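Local coordinates for 6-phosphogluconolactonase (Leishmania braziliensis, PDB 3CSS), which probably hydrolyses 6-phosphogluconolactone to 6-phosphogluconate, the second step of the oxidative pentose phosphate pathway, at residues A[42-46]-A[47-51]; A[175-178]-A[179-183]; A[203-206]-A[207-210]; A[220-223]-A[224-227]; A[242-245]-A[246-249]. All coordinates share one frame; numbering follows the deposited sequence. Where two conformers were deposited one is given.

Contact 1 (A[42-46]-A[47-51]); sequences ALSGG and STPKR. With PO4 (phosphate ion), chain B.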
loop_
_atom_site.group_PDB
_atom_site.type_symbol
_atom_site.label_atom_id
_atom_site.label_comp_id
_atom_site.label_asym_id
_atom_site.label_seq_id
_atom_site.Cartn_x
_atom_site.Cartn_y
_atom_site.Cartn_z
ATOM N N ALA A 42 4.856 0.101 4.685
ATOM C CA ALA A 42 3.806 0.914 4.088
ATOM C C ALA A 42 2.474 0.208 4.284
ATOM O O ALA A 42 2.249 -0.918 3.778
ATOM C CB ALA A 42 4.061 1.143 2.596
ATOM N N LEU A 43 1.595 0.876 5.009
ATOM C CA LEU A 43 0.287 0.364 5.351
ATOM C C LEU A 43 -0.670 0.499 4.210
ATOM O O LEU A 43 -0.631 1.497 3.463
ATOM C CB LEU A 43 -0.267 1.151 6.539
ATOM C CG LEU A 43 0.534 1.069 7.823
ATOM C CD1 LEU A 43 -0.094 1.985 8.843
ATOM C CD2 LEU A 43 0.649 -0.375 8.314
ATOM N N SER A 44 -1.508 -0.527 4.023
ATOM C CA SER A 44 -2.642 -0.452 3.107
ATOM C C SER A 44 -3.906 -0.038 3.837
ATOM O O SER A 44 -3.977 -0.019 5.060
ATOM C CB SER A 44 -2.874 -1.780 2.411
ATOM O OG SER A 44 -3.036 -2.772 3.397
ATOM N N GLY A 45 -4.917 0.299 3.060
ATOM C CA GLY A 45 -6.141 0.792 3.609
ATOM C C GLY A 45 -7.329 -0.034 3.202
ATOM O O GLY A 45 -7.233 -1.243 2.966
ATOM N N GLY A 46 -8.469 0.641 3.081
ATOM C CA GLY A 46 -9.716 -0.082 2.920
ATOM C C GLY A 46 -9.948 -0.787 4.240
ATOM O O GLY A 46 -9.552 -0.250 5.282
ATOM N N SER A 47 -10.557 -1.979 4.176
ATOM C CA SER A 47 -11.021 -2.753 5.345
ATOM C C SER A 47 -10.291 -4.088 5.526
ATOM O O SER A 47 -10.305 -4.693 6.614
ATOM C CB SER A 47 -12.520 -3.040 5.206
ATOM O OG SER A 47 -12.928 -4.154 5.996
ATOM N N THR A 48 -9.676 -4.584 4.460
ATOM C CA THR A 48 -9.003 -5.888 4.518
ATOM C C THR A 48 -7.884 -5.999 5.591
ATOM O O THR A 48 -7.891 -6.945 6.354
ATOM C CB THR A 48 -8.456 -6.272 3.137
ATOM O OG1 THR A 48 -9.515 -6.175 2.168
ATOM C CG2 THR A 48 -7.886 -7.702 3.161
ATOM N N PRO A 49 -6.961 -5.026 5.668
ATOM C CA PRO A 49 -5.834 -5.073 6.636
ATOM C C PRO A 49 -6.167 -4.633 8.073
ATOM O O PRO A 49 -5.324 -4.730 8.965
ATOM C CB PRO A 49 -4.840 -4.088 6.030
ATOM C CG PRO A 49 -5.731 -3.055 5.440
ATOM C CD PRO A 49 -6.866 -3.807 4.828
ATOM N N LYS A 50 -7.399 -4.174 8.310
ATOM C CA LYS A 50 -7.781 -3.769 9.649
ATOM C C LYS A 50 -7.508 -4.884 10.679
ATOM O O LYS A 50 -6.980 -4.619 11.760
ATOM C CB LYS A 50 -9.255 -3.374 9.663
ATOM C CG LYS A 50 -9.745 -2.884 11.021
ATOM C CD LYS A 50 -11.178 -2.405 10.973
ATOM C CE LYS A 50 -12.158 -3.507 10.744
ATOM N NZ LYS A 50 -13.551 -3.051 11.118
ATOM N N ARG A 51 -7.880 -6.114 10.352
ATOM C CA ARG A 51 -7.679 -7.176 11.321
ATOM C C ARG A 51 -6.196 -7.477 11.555
ATOM O O ARG A 51 -5.821 -7.698 12.701
ATOM C CB ARG A 51 -8.503 -8.400 10.989
ATOM C CG ARG A 51 -9.952 -8.143 11.279
ATOM C CD ARG A 51 -10.802 -9.009 10.435
ATOM N NE ARG A 51 -10.435 -10.399 10.641
ATOM C CZ ARG A 51 -11.235 -11.410 10.355
ATOM N NH1 ARG A 51 -12.428 -11.160 9.841
ATOM N NH2 ARG A 51 -10.839 -12.647 10.582
HETATM P P PO4 B . -13.170 -5.801 14.519
HETATM O O1 PO4 B . -13.840 -5.289 15.777
HETATM O O2 PO4 B . -12.056 -6.705 14.953
HETATM O O3 PO4 B . -12.568 -4.619 13.778
HETATM O O4 PO4 B . -14.114 -6.518 13.604
#
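Pro49 folds back over Ser44 and Gly45 in a strand-loop-helix connection of the alpha/beta sheet, where strand 39-43 hands over to helix 50-59. The turn is held across its mouth by van der Waals contact, with no direct hydrogen bond between residues 42-46 and 47-51. The proline ring makes most of it. Its CD lies 3.2 Å from Gly45 O, while CG and CB meet the hydroxyl of Ser44, with Pro49 CG 3.4 Å from Ser44 OG. That hydroxyl is placed by chi1 of 56°, which sets OG between the backbone N and the carbonyl carbon of its own residue.

Backbone shape does the rest. Gly46 has a positive phi of 68°, a backbone angle that favours glycine. Beyond it, a weak bond from Lys50 N to Ser47 O, 3.4 Å long, marks the turn into the helix.

Charge enters at the outer end. Lys50 sends its chain away from the turn, bent at chi3, and NZ donates a weak hydrogen bond of 3.2 Å to O3 of a phosphate ion that probably came from the crystallisation liquor.

The strand end is paired on both sides, Ala42 with Ile158 and Leu160, Leu43 with Ile72 and Gly74. Leu43 packs on helix 87-96, Arg51 touches helix 14-30, and Asn87 accepts from Gly46 N.

Contact 2 (A[175-178]-A[179-183]); sequences DSVA and ATDEE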
loop_
_atom_site.group_PDB
_atom_site.type_symbol
_atom_site.label_atom_id
_atom_site.label_comp_id
_atom_site.label_asym_id
_atom_site.label_seq_id
_atom_site.Cartn_x
_atom_site.Cartn_y
_atom_site.Cartn_z
ATOM N N ASP A 175 -6.712 4.471 -15.628
ATOM C CA ASP A 175 -6.883 5.768 -16.288
ATOM C C ASP A 175 -6.786 6.982 -15.336
ATOM O O ASP A 175 -7.428 8.031 -15.555
ATOM C CB ASP A 175 -8.182 5.757 -17.115
ATOM C CG ASP A 175 -8.240 4.585 -18.090
ATOM O OD1 ASP A 175 -7.419 4.524 -19.021
ATOM O OD2 ASP A 175 -9.089 3.676 -17.897
ATOM N N SER A 176 -5.967 6.834 -14.282
ATOM C CA SER A 176 -5.548 7.937 -13.419
ATOM C C SER A 176 -4.127 8.391 -13.774
ATOM O O SER A 176 -3.377 7.670 -14.441
ATOM C CB SER A 176 -5.572 7.505 -11.947
ATOM O OG SER A 176 -4.543 6.556 -11.655
ATOM N N VAL A 177 -3.738 9.572 -13.288
ATOM C CA VAL A 177 -2.354 10.017 -13.380
ATOM C C VAL A 177 -1.369 8.945 -12.858
ATOM O O VAL A 177 -0.390 8.620 -13.530
ATOM C CB VAL A 177 -2.134 11.368 -12.619
ATOM C CG1 VAL A 177 -0.657 11.639 -12.449
ATOM C CG2 VAL A 177 -2.808 12.506 -13.373
ATOM N N ALA A 178 -1.680 8.371 -11.694
ATOM C CA ALA A 178 -0.815 7.380 -11.038
ATOM C C ALA A 178 -0.573 6.147 -11.895
ATOM O O ALA A 178 0.471 5.524 -11.815
ATOM C CB ALA A 178 -1.414 6.978 -9.696
ATOM N N ALA A 179 -1.553 5.767 -12.711
ATOM C CA ALA A 179 -1.415 4.561 -13.514
ATOM C C ALA A 179 -0.238 4.603 -14.477
ATOM O O ALA A 179 0.277 3.557 -14.851
ATOM C CB ALA A 179 -2.714 4.288 -14.272
ATOM N N THR A 180 0.160 5.805 -14.916
ATOM C CA THR A 180 1.284 5.958 -15.841
ATOM C C THR A 180 2.348 6.921 -15.318
ATOM O O THR A 180 3.226 7.358 -16.081
ATOM C CB THR A 180 0.811 6.409 -17.256
ATOM O OG1 THR A 180 0.103 7.671 -17.171
ATOM C CG2 THR A 180 -0.088 5.351 -17.873
ATOM N N ASP A 181 2.324 7.195 -14.019
ATOM C CA ASP A 181 3.279 8.132 -13.436
ATOM C C ASP A 181 4.557 7.401 -13.129
ATOM O O ASP A 181 4.612 6.622 -12.179
ATOM C CB ASP A 181 2.714 8.776 -12.174
ATOM C CG ASP A 181 3.589 9.911 -11.640
ATOM O OD1 ASP A 181 4.807 9.955 -11.950
ATOM O OD2 ASP A 181 3.046 10.759 -10.903
ATOM N N GLU A 182 5.585 7.652 -13.947
ATOM C CA GLU A 182 6.920 7.079 -13.763
ATOM C C GLU A 182 7.933 8.117 -13.282
ATOM O O GLU A 182 9.138 7.867 -13.314
ATOM C CB GLU A 182 7.428 6.483 -15.086
ATOM C CG GLU A 182 6.562 5.372 -15.670
ATOM C CD GLU A 182 6.457 4.148 -14.767
ATOM O OE1 GLU A 182 7.262 4.009 -13.811
ATOM O OE2 GLU A 182 5.569 3.312 -15.028
ATOM N N GLU A 183 7.449 9.272 -12.831
ATOM C CA GLU A 183 8.290 10.434 -12.520
ATOM C C GLU A 183 8.307 10.848 -11.045
ATOM O O GLU A 183 9.207 11.578 -10.617
ATOM C CB GLU A 183 7.814 11.638 -13.343
ATOM C CG GLU A 183 7.950 11.477 -14.851
ATOM C CD GLU A 183 7.455 12.695 -15.625
ATOM O OE1 GLU A 183 6.673 13.499 -15.063
ATOM O OE2 GLU A 183 7.845 12.845 -16.802
HETATM O O HOH W 1 0.721 9.860 -15.559
HETATM O O HOH W 2 2.744 5.497 -10.387
#
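Ala179 N has two acceptors in one residue: it reaches both the carbonyl and the hydroxyl of Ser176. From Ala179 N to Ser176 OG is 3.3 Å; the bond to Ser176 O, at 135°, is weak. Chi1 of 70° swings OG in between the serine's own N and carbonyl carbon, close to the amide three residues on; the same OG is also hydrogen-bonded to Phe173 O.

The chain then coils through a short turn of i to i+3 bonds. Thr180 N donates to Val177 O over 3.2 Å, arriving from well above the carbonyl plane, and Asp181 N makes a weak bond to Ala178 O. Two waters brace the coil: one donates to Val177 O and bonds with Thr180 OG1, the other donates to Ala178 O and to Asp181 O.

Asp181 carries the side-chain bonds. It runs alongside Val177, with Asp181 CB 3.4 Å from Val177 O. Asp181 OD1 accepts from Glu183 N at 2.9 Å, nearly along its C-O axis, which makes an Asx turn, while OD2 is hydrogen-bonded to Ser187 OG and His184 ND1.

All this lies in the long loop from strand 158-162 to strand 186-189. Val177 and Ala178 touch Ser187 on that edge strand, and Val177 and Asp181 rest on Trp127 of helix 123-140.

Contact 3 (A[203-206]-A[207-210]); sequences TLSK and TVIQ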
loop_
_atom_site.group_PDB
_atom_site.type_symbol
_atom_site.label_atom_id
_atom_site.label_comp_id
_atom_site.label_asym_id
_atom_site.label_seq_id
_atom_site.Cartn_x
_atom_site.Cartn_y
_atom_site.Cartn_z
ATOM N N THR A 203 -0.919 8.448 -3.585
ATOM C CA THR A 203 -0.439 7.071 -3.589
ATOM C C THR A 203 1.070 7.022 -3.806
ATOM O O THR A 203 1.619 7.832 -4.538
ATOM C CB THR A 203 -1.165 6.225 -4.696
ATOM O OG1 THR A 203 -0.803 4.847 -4.561
ATOM C CG2 THR A 203 -0.865 6.740 -6.106
ATOM N N LEU A 204 1.728 6.071 -3.153
ATOM C CA LEU A 204 3.038 5.654 -3.596
ATOM C C LEU A 204 2.922 5.268 -5.071
ATOM O O LEU A 204 1.900 4.712 -5.507
ATOM C CB LEU A 204 3.557 4.494 -2.755
ATOM C CG LEU A 204 3.839 4.773 -1.278
ATOM C CD1 LEU A 204 4.351 3.518 -0.569
ATOM C CD2 LEU A 204 4.786 5.989 -1.096
ATOM N N SER A 205 3.962 5.589 -5.838
ATOM C CA SER A 205 3.967 5.312 -7.261
ATOM C C SER A 205 4.341 3.872 -7.543
ATOM O O SER A 205 4.845 3.173 -6.678
ATOM C CB SER A 205 4.965 6.244 -7.955
ATOM O OG SER A 205 6.283 5.973 -7.485
ATOM N N LYS A 206 4.095 3.428 -8.772
ATOM C CA LYS A 206 4.543 2.106 -9.214
ATOM C C LYS A 206 6.022 1.896 -8.905
ATOM O O LYS A 206 6.425 0.828 -8.462
ATOM C CB LYS A 206 4.293 1.927 -10.715
ATOM C CG LYS A 206 2.840 1.911 -11.095
ATOM C CD LYS A 206 2.611 1.605 -12.581
ATOM C CE LYS A 206 3.225 2.634 -13.479
ATOM N NZ LYS A 206 3.004 2.272 -14.935
ATOM N N THR A 207 6.831 2.922 -9.167
ATOM C CA THR A 207 8.286 2.866 -8.956
ATOM C C THR A 207 8.653 2.492 -7.528
ATOM O O THR A 207 9.484 1.612 -7.289
ATOM C CB THR A 207 8.932 4.218 -9.312
ATOM O OG1 THR A 207 8.515 4.607 -10.624
ATOM C CG2 THR A 207 10.455 4.100 -9.295
ATOM N N VAL A 208 8.040 3.170 -6.566
ATOM C CA VAL A 208 8.339 2.898 -5.153
ATOM C C VAL A 208 8.008 1.449 -4.853
ATOM O O VAL A 208 8.785 0.724 -4.242
ATOM C CB VAL A 208 7.570 3.825 -4.207
ATOM C CG1 VAL A 208 7.817 3.441 -2.761
ATOM C CG2 VAL A 208 7.959 5.281 -4.442
ATOM N N ILE A 209 6.837 1.015 -5.304
ATOM C CA ILE A 209 6.412 -0.369 -5.062
ATOM C C ILE A 209 7.373 -1.382 -5.694
ATOM O O ILE A 209 7.710 -2.405 -5.082
ATOM C CB ILE A 209 4.938 -0.564 -5.521
ATOM C CG1 ILE A 209 4.036 0.315 -4.663
ATOM C CG2 ILE A 209 4.518 -2.006 -5.380
ATOM C CD1 ILE A 209 2.626 0.490 -5.192
ATOM N N GLN A 210 7.863 -1.058 -6.889
ATOM C CA GLN A 210 8.763 -1.927 -7.642
ATOM C C GLN A 210 10.212 -1.955 -7.106
ATOM O O GLN A 210 10.998 -2.810 -7.519
ATOM C CB GLN A 210 8.732 -1.539 -9.119
ATOM C CG GLN A 210 7.409 -1.869 -9.784
ATOM C CD GLN A 210 7.302 -1.320 -11.182
ATOM O OE1 GLN A 210 7.937 -0.311 -11.496
ATOM N NE2 GLN A 210 6.489 -1.953 -12.026
#
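With chi1 at 64°, Ser205 holds its OG forward over the first turn of helix 206-211, close to Val208, whose CG1 stands anti to the backbone N (chi1 175°) and so turns back toward Leu204. Ser205 is the N-cap of this helix, which begins directly after strand 201-204. The capping bond from Val208 N to Ser205 OG is long and weak, 3.4 Å, though fairly straight. The hydroxyl has stronger company outside, a hydrogen bond with His184 O, and Val208 CG2 touches the same hydroxyl, 3.5 Å from Ser205 OG.

The helix proper starts with Ile209 N bonding to Ser205 O, 3.2 Å long and almost linear at 172°, in the carbonyl plane. Gln210 N follows, reaching Lys206 O at 2.8 Å. The aliphatic part of the Gln210 side chain leans on that same carbonyl, while its NE2 bonds to Phe245 O.

Apolar contact ties the strand end to the helix. Leu204 and Val208 cross at about a right angle, and Leu204 also packs on Ile72 of the adjacent strand 69-77. Lys206 leads away from the helix, with a bend at chi3, to a salt bridge with Glu182 and a hydrogen bond to Ala179 O, anchoring the preceding loop to the helix start. Thr203 OG1, which is also hydrogen-bonded with Ser171 N, donates to Leu204 O over 2.9 Å. The apolar crossing itself closes with Leu204 CD1 at 4.1 Å from Val208 CG1.

Contact 4 (A[220-223]-A[224-227]); sequences AGKD and KNWV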
loop_
_atom_site.group_PDB
_atom_site.type_symbol
_atom_site.label_atom_id
_atom_site.label_comp_id
_atom_site.label_asym_id
_atom_site.label_seq_id
_atom_site.Cartn_x
_atom_site.Cartn_y
_atom_site.Cartn_z
ATOM N N ALA A 220 -9.484 -10.678 -1.008
ATOM C CA ALA A 220 -10.543 -11.649 -0.796
ATOM C C ALA A 220 -11.758 -11.275 -1.648
ATOM O O ALA A 220 -12.096 -10.094 -1.773
ATOM C CB ALA A 220 -10.906 -11.694 0.674
ATOM N N GLY A 221 -12.394 -12.296 -2.217
ATOM C CA GLY A 221 -13.627 -12.162 -2.994
ATOM C C GLY A 221 -13.520 -12.662 -4.423
ATOM O O GLY A 221 -12.528 -12.443 -5.119
ATOM N N LYS A 222 -14.567 -13.327 -4.885
ATOM C CA LYS A 222 -14.622 -13.800 -6.274
ATOM C C LYS A 222 -14.457 -12.639 -7.245
ATOM O O LYS A 222 -13.936 -12.819 -8.353
ATOM C CB LYS A 222 -15.958 -14.499 -6.566
ATOM C CG LYS A 222 -15.864 -15.664 -7.557
ATOM C CD LYS A 222 -15.246 -15.331 -8.923
ATOM C CE LYS A 222 -14.379 -16.483 -9.371
ATOM N NZ LYS A 222 -13.696 -17.072 -8.177
ATOM N N ASP A 223 -14.909 -11.452 -6.845
ATOM C CA ASP A 223 -14.810 -10.303 -7.727
ATOM C C ASP A 223 -13.386 -9.822 -7.956
ATOM O O ASP A 223 -13.173 -8.928 -8.763
ATOM C CB ASP A 223 -15.726 -9.137 -7.299
ATOM C CG ASP A 223 -15.384 -8.553 -5.954
ATOM O OD1 ASP A 223 -14.442 -9.007 -5.282
ATOM O OD2 ASP A 223 -16.107 -7.618 -5.544
ATOM N N LYS A 224 -12.415 -10.406 -7.247
ATOM C CA LYS A 224 -11.003 -10.124 -7.495
ATOM C C LYS A 224 -10.292 -11.173 -8.322
ATOM O O LYS A 224 -9.087 -11.004 -8.620
ATOM C CB LYS A 224 -10.197 -10.069 -6.202
ATOM C CG LYS A 224 -10.858 -9.505 -5.052
ATOM C CD LYS A 224 -11.033 -8.111 -5.173
ATOM C CE LYS A 224 -11.046 -7.617 -3.749
ATOM N NZ LYS A 224 -11.521 -6.295 -3.616
ATOM N N ASN A 225 -10.978 -12.277 -8.637
ATOM C CA ASN A 225 -10.326 -13.403 -9.300
ATOM C C ASN A 225 -9.732 -12.999 -10.645
ATOM O O ASN A 225 -8.636 -13.401 -10.965
ATOM C CB ASN A 225 -11.302 -14.572 -9.437
ATOM C CG ASN A 225 -10.663 -15.818 -10.050
ATOM O OD1 ASN A 225 -11.162 -16.342 -11.038
ATOM N ND2 ASN A 225 -9.570 -16.297 -9.455
ATOM N N TRP A 226 -10.433 -12.172 -11.424
ATOM C CA TRP A 226 -9.904 -11.776 -12.724
ATOM C C TRP A 226 -8.638 -10.952 -12.574
ATOM O O TRP A 226 -7.754 -10.965 -13.438
ATOM C CB TRP A 226 -10.949 -10.996 -13.516
ATOM C CG TRP A 226 -11.212 -9.562 -13.103
ATOM C CD1 TRP A 226 -12.148 -9.130 -12.203
ATOM C CD2 TRP A 226 -10.548 -8.387 -13.582
ATOM N NE1 TRP A 226 -12.118 -7.781 -12.102
ATOM C CE2 TRP A 226 -11.145 -7.282 -12.927
ATOM C CE3 TRP A 226 -9.495 -8.151 -14.471
ATOM C CZ2 TRP A 226 -10.739 -5.967 -13.152
ATOM C CZ3 TRP A 226 -9.117 -6.843 -14.706
ATOM C CH2 TRP A 226 -9.728 -5.774 -14.051
ATOM N N VAL A 227 -8.574 -10.207 -11.474
ATOM C CA VAL A 227 -7.387 -9.400 -11.177
ATOM C C VAL A 227 -6.205 -10.311 -10.878
ATOM O O VAL A 227 -5.099 -10.150 -11.409
ATOM C CB VAL A 227 -7.660 -8.450 -9.987
ATOM C CG1 VAL A 227 -6.398 -7.639 -9.668
ATOM C CG2 VAL A 227 -8.902 -7.538 -10.281
HETATM O O HOH W 3 -13.380 -12.111 -10.992
HETATM O O HOH W 4 -14.947 -8.057 -10.607
#
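Lys224 lies along the carbonyls of Ala220 and Gly221 and beside Asp223, in the short 3-10 segment between strand 214-219 and helix 225-232. Its chain, bent at chi2 (-71°), runs along the preceding carbonyls, bringing Lys224 CE to 3.3 Å from Ala220 O, and CG touches Gly221 O. The backbone follows the same path: Lys224 N donates to Gly221 O at 2.9 Å, from well above the carbonyl plane. Gly221, with phi of 121°, adopts a conformation that calls for glycine. The ammonium group goes on to hydrogen-bond Phe163 O.

Asp223 runs side by side with Lys224, its carboxylate against the aliphatic part of the lysine: Asp223 OD1 is 3.5 Å from Lys224 CD. The opposite charges are near each other but beyond a salt bridge, Asp223 OD1 to Lys224 NZ being 4.3 Å.

Asn225 is the third large partner. Its N takes the next i to i+3 bond, to Lys222 O, and its CG stands anti to the backbone N (chi1 -177°), which lays the side chain alongside that of Lys222. In the conformer given, Lys222 CE comes to 3.6 Å from Asn225 CB and NZ salt-bridges Glu263; Asn225 ND2 is hydrogen-bonded to Glu263 O and Ala261 O, and OD1 to Arg229.

Two waters stitch the turn to Trp226. One donates to Lys222 O and accepts from Trp226 N; the other donates to Asp223 O at 2.7 Å and takes a weak bond from Trp226 NE1, whose main acceptor is Ser165 O.

Contact 5 (A[242-245]-A[246-249]); sequences VSRF and LRDC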
loop_
_atom_site.group_PDB
_atom_site.type_symbol
_atom_site.label_atom_id
_atom_site.label_comp_id
_atom_site.label_asym_id
_atom_site.label_seq_id
_atom_site.Cartn_x
_atom_site.Cartn_y
_atom_site.Cartn_z
ATOM N N VAL A 242 -4.650 -3.057 -13.967
ATOM C CA VAL A 242 -3.568 -2.106 -13.847
ATOM C C VAL A 242 -2.479 -2.656 -12.885
ATOM O O VAL A 242 -1.271 -2.412 -13.091
ATOM C CB VAL A 242 -4.087 -0.698 -13.441
ATOM C CG1 VAL A 242 -4.519 -0.716 -12.009
ATOM C CG2 VAL A 242 -3.037 0.385 -13.730
ATOM N N SER A 243 -2.898 -3.503 -11.932
ATOM C CA SER A 243 -1.952 -4.080 -10.969
ATOM C C SER A 243 -0.971 -5.128 -11.542
ATOM O O SER A 243 -0.068 -5.587 -10.832
ATOM C CB SER A 243 -2.712 -4.634 -9.761
ATOM O OG SER A 243 -3.650 -5.595 -10.184
ATOM N N ARG A 244 -1.092 -5.459 -12.836
ATOM C CA ARG A 244 -0.080 -6.267 -13.513
ATOM C C ARG A 244 1.326 -5.646 -13.430
ATOM O O ARG A 244 2.318 -6.363 -13.601
ATOM C CB ARG A 244 -0.479 -6.556 -14.957
ATOM C CG ARG A 244 0.387 -7.598 -15.640
ATOM C CD ARG A 244 -0.090 -7.966 -17.042
ATOM N NE ARG A 244 0.891 -8.840 -17.714
ATOM C CZ ARG A 244 0.987 -10.156 -17.569
ATOM N NH1 ARG A 244 0.172 -10.829 -16.784
ATOM N NH2 ARG A 244 1.914 -10.820 -18.243
ATOM N N PHE A 245 1.449 -4.341 -13.128
ATOM C CA PHE A 245 2.793 -3.764 -12.917
ATOM C C PHE A 245 3.581 -4.473 -11.805
ATOM O O PHE A 245 4.823 -4.385 -11.748
ATOM C CB PHE A 245 2.739 -2.245 -12.664
ATOM C CG PHE A 245 2.311 -1.856 -11.276
ATOM C CD1 PHE A 245 3.231 -1.815 -10.227
ATOM C CD2 PHE A 245 0.979 -1.499 -11.010
ATOM C CE1 PHE A 245 2.820 -1.466 -8.940
ATOM C CE2 PHE A 245 0.579 -1.115 -9.730
ATOM C CZ PHE A 245 1.500 -1.110 -8.701
ATOM N N LEU A 246 2.875 -5.156 -10.905
ATOM C CA LEU A 246 3.546 -5.934 -9.838
ATOM C C LEU A 246 4.517 -7.010 -10.360
ATOM O O LEU A 246 5.478 -7.383 -9.685
ATOM C CB LEU A 246 2.493 -6.562 -8.923
ATOM C CG LEU A 246 1.707 -5.595 -8.053
ATOM C CD1 LEU A 246 0.583 -6.345 -7.322
ATOM C CD2 LEU A 246 2.623 -4.811 -7.060
ATOM N N ARG A 247 4.302 -7.464 -11.589
ATOM C CA ARG A 247 5.183 -8.444 -12.218
ATOM C C ARG A 247 6.615 -7.930 -12.342
ATOM O O ARG A 247 7.556 -8.730 -12.462
ATOM C CB ARG A 247 4.668 -8.824 -13.607
ATOM C CG ARG A 247 3.367 -9.613 -13.613
ATOM C CD ARG A 247 3.022 -10.159 -14.991
ATOM N NE ARG A 247 3.980 -11.192 -15.387
ATOM C CZ ARG A 247 3.891 -12.463 -15.014
ATOM N NH1 ARG A 247 2.891 -12.893 -14.254
ATOM N NH2 ARG A 247 4.817 -13.325 -15.402
ATOM N N ASP A 248 6.774 -6.605 -12.358
ATOM C CA ASP A 248 8.070 -5.950 -12.517
ATOM C C ASP A 248 8.701 -5.482 -11.204
ATOM O O ASP A 248 9.684 -4.727 -11.214
ATOM C CB ASP A 248 7.952 -4.778 -13.486
ATOM C CG ASP A 248 7.655 -5.213 -14.898
ATOM O OD1 ASP A 248 8.191 -6.250 -15.327
ATOM O OD2 ASP A 248 6.867 -4.503 -15.564
ATOM N N CYS A 249 8.151 -5.949 -10.084
ATOM C CA CYS A 249 8.740 -5.699 -8.782
ATOM C C CYS A 249 10.104 -6.336 -8.701
ATOM O O CYS A 249 10.322 -7.460 -9.131
ATOM C CB CYS A 249 7.891 -6.257 -7.659
ATOM S SG CYS A 249 6.384 -5.277 -7.332
HETATM O O HOH W 5 4.020 -5.824 -16.120
#
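Leu246 meets Ser243 and Phe245 in a run of 3-10 turns, 242-247, in the loop between helix 225-232 and strand 252-257. Its N donates to Ser243 O at 3.0 Å, from above the carbonyl plane, and its CG lies over one face of the Phe245 ring, with Leu246 CD2 3.8 Å from Phe245 CE1. Both side chains continue onto Ile209 of helix 206-211.

Arg247 repeats the i to i+3 bond, from its N to Arg244 O. Arg244 stretches out with CG anti to its N (chi1 -169°), and Arg247, bent at chi3, lays its CD over the centre of the Arg244 guanidinium. The two guanidinium planes are only 8° apart. The two groups carry like charge, Arg244 NH2 lying 3.5 Å from Arg247 NE, which is probably eased by the surroundings: Arg244 NH1 bonds Ser233 O and Gly230 O, while Arg247 bonds Val231 O and salt-bridges Glu234.

Asp248 N makes the next i to i+3 bond, to Phe245 O. A water donates to both Arg244 O and Asp248 OD2. Cys249 N then bonds Leu246 O at 3.1 Å.

All five contacts are local turns and caps strung in series along the chain. Contacts 1, 3 and 4 lie where strands 39-43, 201-204 and 214-219 of the mixed eight-stranded sheet lead into helices; contacts 2 and 5 lie in loops. Contacts 2, 3 and 5 form a cluster: 3 stands about 10 Å from each of the others, centre to centre, and touches both, with Lys206 bridging to 2 and Gln210 to 5, while Ala179 of 2 packs on Val242 of 5. Contact 4 comes close to contact 5 at Val227 and Ser243 in the conformer given, and contact 1 meets 3 through Ala42 and Leu204. Loops distant in sequence are thereby fastened to one another around the central sheet.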